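Local structure of uncharacterized protein ydaL (Escherichia coli, 3QD7) at residues R97-V100 with A101-T105. The protein binds DNA and has DNA endonuclease activity, the present chain being a fragment that contains its Smr domain. Residues are numbered along the deposited sequence; the frame is centred on the assembly and turned at random.
Sequences RSYV and ARWLT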
loop_
_atom_site.group_PDB
_atom_site.type_symbol
_atom_site.label_atom_id
_atom_site.label_comp_id
_atom_site.label_asym_id
_atom_site.label_seq_id
_atom_site.Cartn_x
_atom_site.Cartn_y
_atom_site.Cartn_z
ATOM N N ARG A 97 -6.467 5.255 3.032
ATOM C CA ARG A 97 -6.554 4.249 1.986
ATOM C C ARG A 97 -6.342 4.897 0.609
ATOM O O ARG A 97 -5.646 4.347 -0.249
ATOM C CB ARG A 97 -7.924 3.545 2.036
ATOM C CG ARG A 97 -8.005 2.280 1.140
ATOM C CD ARG A 97 -9.353 1.578 1.230
ATOM N NE ARG A 97 -10.424 2.369 0.623
ATOM C CZ ARG A 97 -11.179 1.978 -0.398
ATOM N NH1 ARG A 97 -11.016 0.773 -0.963
ATOM N NH2 ARG A 97 -12.107 2.811 -0.858
ATOM N N SER A 98 -6.960 6.065 0.402
ATOM C CA SER A 98 -6.885 6.752 -0.908
ATOM C C SER A 98 -5.486 7.279 -1.203
ATOM O O SER A 98 -5.013 7.166 -2.338
ATOM C CB SER A 98 -7.922 7.866 -1.043
ATOM O OG SER A 98 -9.215 7.329 -1.068
ATOM N N TYR A 99 -4.819 7.804 -0.175
ATOM C CA TYR A 99 -3.429 8.232 -0.311
ATOM C C TYR A 99 -2.528 7.053 -0.569
ATOM O O TYR A 99 -1.611 7.149 -1.404
ATOM C CB TYR A 99 -2.958 8.995 0.930
ATOM C CG TYR A 99 -3.199 10.486 0.839
ATOM C CD1 TYR A 99 -2.658 11.241 -0.223
ATOM C CD2 TYR A 99 -3.967 11.152 1.801
ATOM C CE1 TYR A 99 -2.868 12.613 -0.309
ATOM C CE2 TYR A 99 -4.195 12.542 1.718
ATOM C CZ TYR A 99 -3.635 13.254 0.657
ATOM O OH TYR A 99 -3.849 14.597 0.558
ATOM N N VAL A 100 -2.772 5.937 0.139
ATOM C CA VAL A 100 -1.921 4.745 -0.046
ATOM C C VAL A 100 -2.066 4.242 -1.497
ATOM O O VAL A 100 -1.084 3.871 -2.145
ATOM C CB VAL A 100 -2.234 3.611 0.992
ATOM C CG1 VAL A 100 -1.562 2.290 0.575
ATOM C CG2 VAL A 100 -1.808 4.010 2.443
ATOM N N ALA A 101 -3.289 4.272 -2.019
ATOM C CA ALA A 101 -3.522 3.902 -3.420
ATOM C C ALA A 101 -2.651 4.696 -4.405
ATOM O O ALA A 101 -2.102 4.134 -5.339
ATOM C CB ALA A 101 -4.993 4.063 -3.778
ATOM N N ARG A 102 -2.549 6.007 -4.200
ATOM C CA ARG A 102 -1.731 6.843 -5.058
ATOM C C ARG A 102 -0.250 6.610 -4.797
ATOM O O ARG A 102 0.524 6.447 -5.736
ATOM C CB ARG A 102 -2.050 8.315 -4.795
ATOM C CG ARG A 102 -1.004 9.263 -5.346
ATOM C CD ARG A 102 -1.180 10.629 -4.772
ATOM N NE ARG A 102 -2.297 11.313 -5.415
ATOM C CZ ARG A 102 -2.527 12.614 -5.314
ATOM N NH1 ARG A 102 -1.709 13.374 -4.587
ATOM N NH2 ARG A 102 -3.565 13.147 -5.944
ATOM N N TRP A 103 0.153 6.626 -3.526
ATOM C CA TRP A 103 1.586 6.529 -3.182
ATOM C C TRP A 103 2.262 5.284 -3.729
ATOM O O TRP A 103 3.413 5.343 -4.169
ATOM C CB TRP A 103 1.786 6.610 -1.669
ATOM C CG TRP A 103 1.351 7.918 -1.078
ATOM C CD1 TRP A 103 1.233 9.121 -1.716
ATOM C CD2 TRP A 103 0.992 8.152 0.287
ATOM N NE1 TRP A 103 0.813 10.092 -0.828
ATOM C CE2 TRP A 103 0.666 9.521 0.410
ATOM C CE3 TRP A 103 0.948 7.349 1.417
ATOM C CZ2 TRP A 103 0.281 10.092 1.624
ATOM C CZ3 TRP A 103 0.573 7.911 2.619
ATOM C CH2 TRP A 103 0.227 9.270 2.714
ATOM N N LEU A 104 1.538 4.154 -3.725
ATOM C CA LEU A 104 2.131 2.913 -4.182
ATOM C C LEU A 104 2.431 2.962 -5.665
ATOM O O LEU A 104 3.431 2.399 -6.089
ATOM C CB LEU A 104 1.277 1.690 -3.834
ATOM C CG LEU A 104 1.120 1.380 -2.352
ATOM C CD1 LEU A 104 0.091 0.256 -2.108
ATOM C CD2 LEU A 104 2.466 1.066 -1.702
ATOM N N THR A 105 1.588 3.647 -6.455
ATOM C CA THR A 105 1.838 3.749 -7.904
ATOM C C THR A 105 3.068 4.625 -8.214
ATOM O O THR A 105 3.618 4.561 -9.320
ATOM C CB THR A 105 0.638 4.296 -8.694
ATOM O OG1 THR A 105 0.459 5.679 -8.376
ATOM C CG2 THR A 105 -0.666 3.522 -8.383
#
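The carbonyl oxygen of Y99 is met from two directions by W103: the backbone N of W103 donates to Y99 O at 2.8 Å in a nearly straight bond (169°). The indole lies under the same oxygen, with CG of W103 3.1 Å from Y99 O. The W103 side chain leaves beside its own backbone N (chi1 -63°), which turns the ring back along the helix beneath the preceding turn. Y99 CB then sits over the six-membered ring as a CH-pi contact, 3.6 Å from the W103 ring centroid. The two aromatic planes tilt by only 21°, yet they are displaced so far that the rings scarcely overlap. R102 NH1 stands more loosely off the edge of the phenol, 4.5 Å from Y99 CE1, while R102 NH2 forms a salt bridge with D16.

All this belongs to helix 92-105 of the alpha/beta Smr domain. One side of the helix meets helix 57-73, where W103 touches C60, R61 and V64; V100 and L104 run alongside each other, V100 CG1 3.8 Å from L104 CD1, and both reach I81 of strand 78-82. Replacing W103 by an alanine is likely to open a gap beneath Y99 CB and against helix 57-73, and to leave T11 O without its indole N-H donor. Three residues beyond R102, T105 OG1 donates to R102 O at 2.8 Å, approaching one lone pair within the plane of the carbonyl.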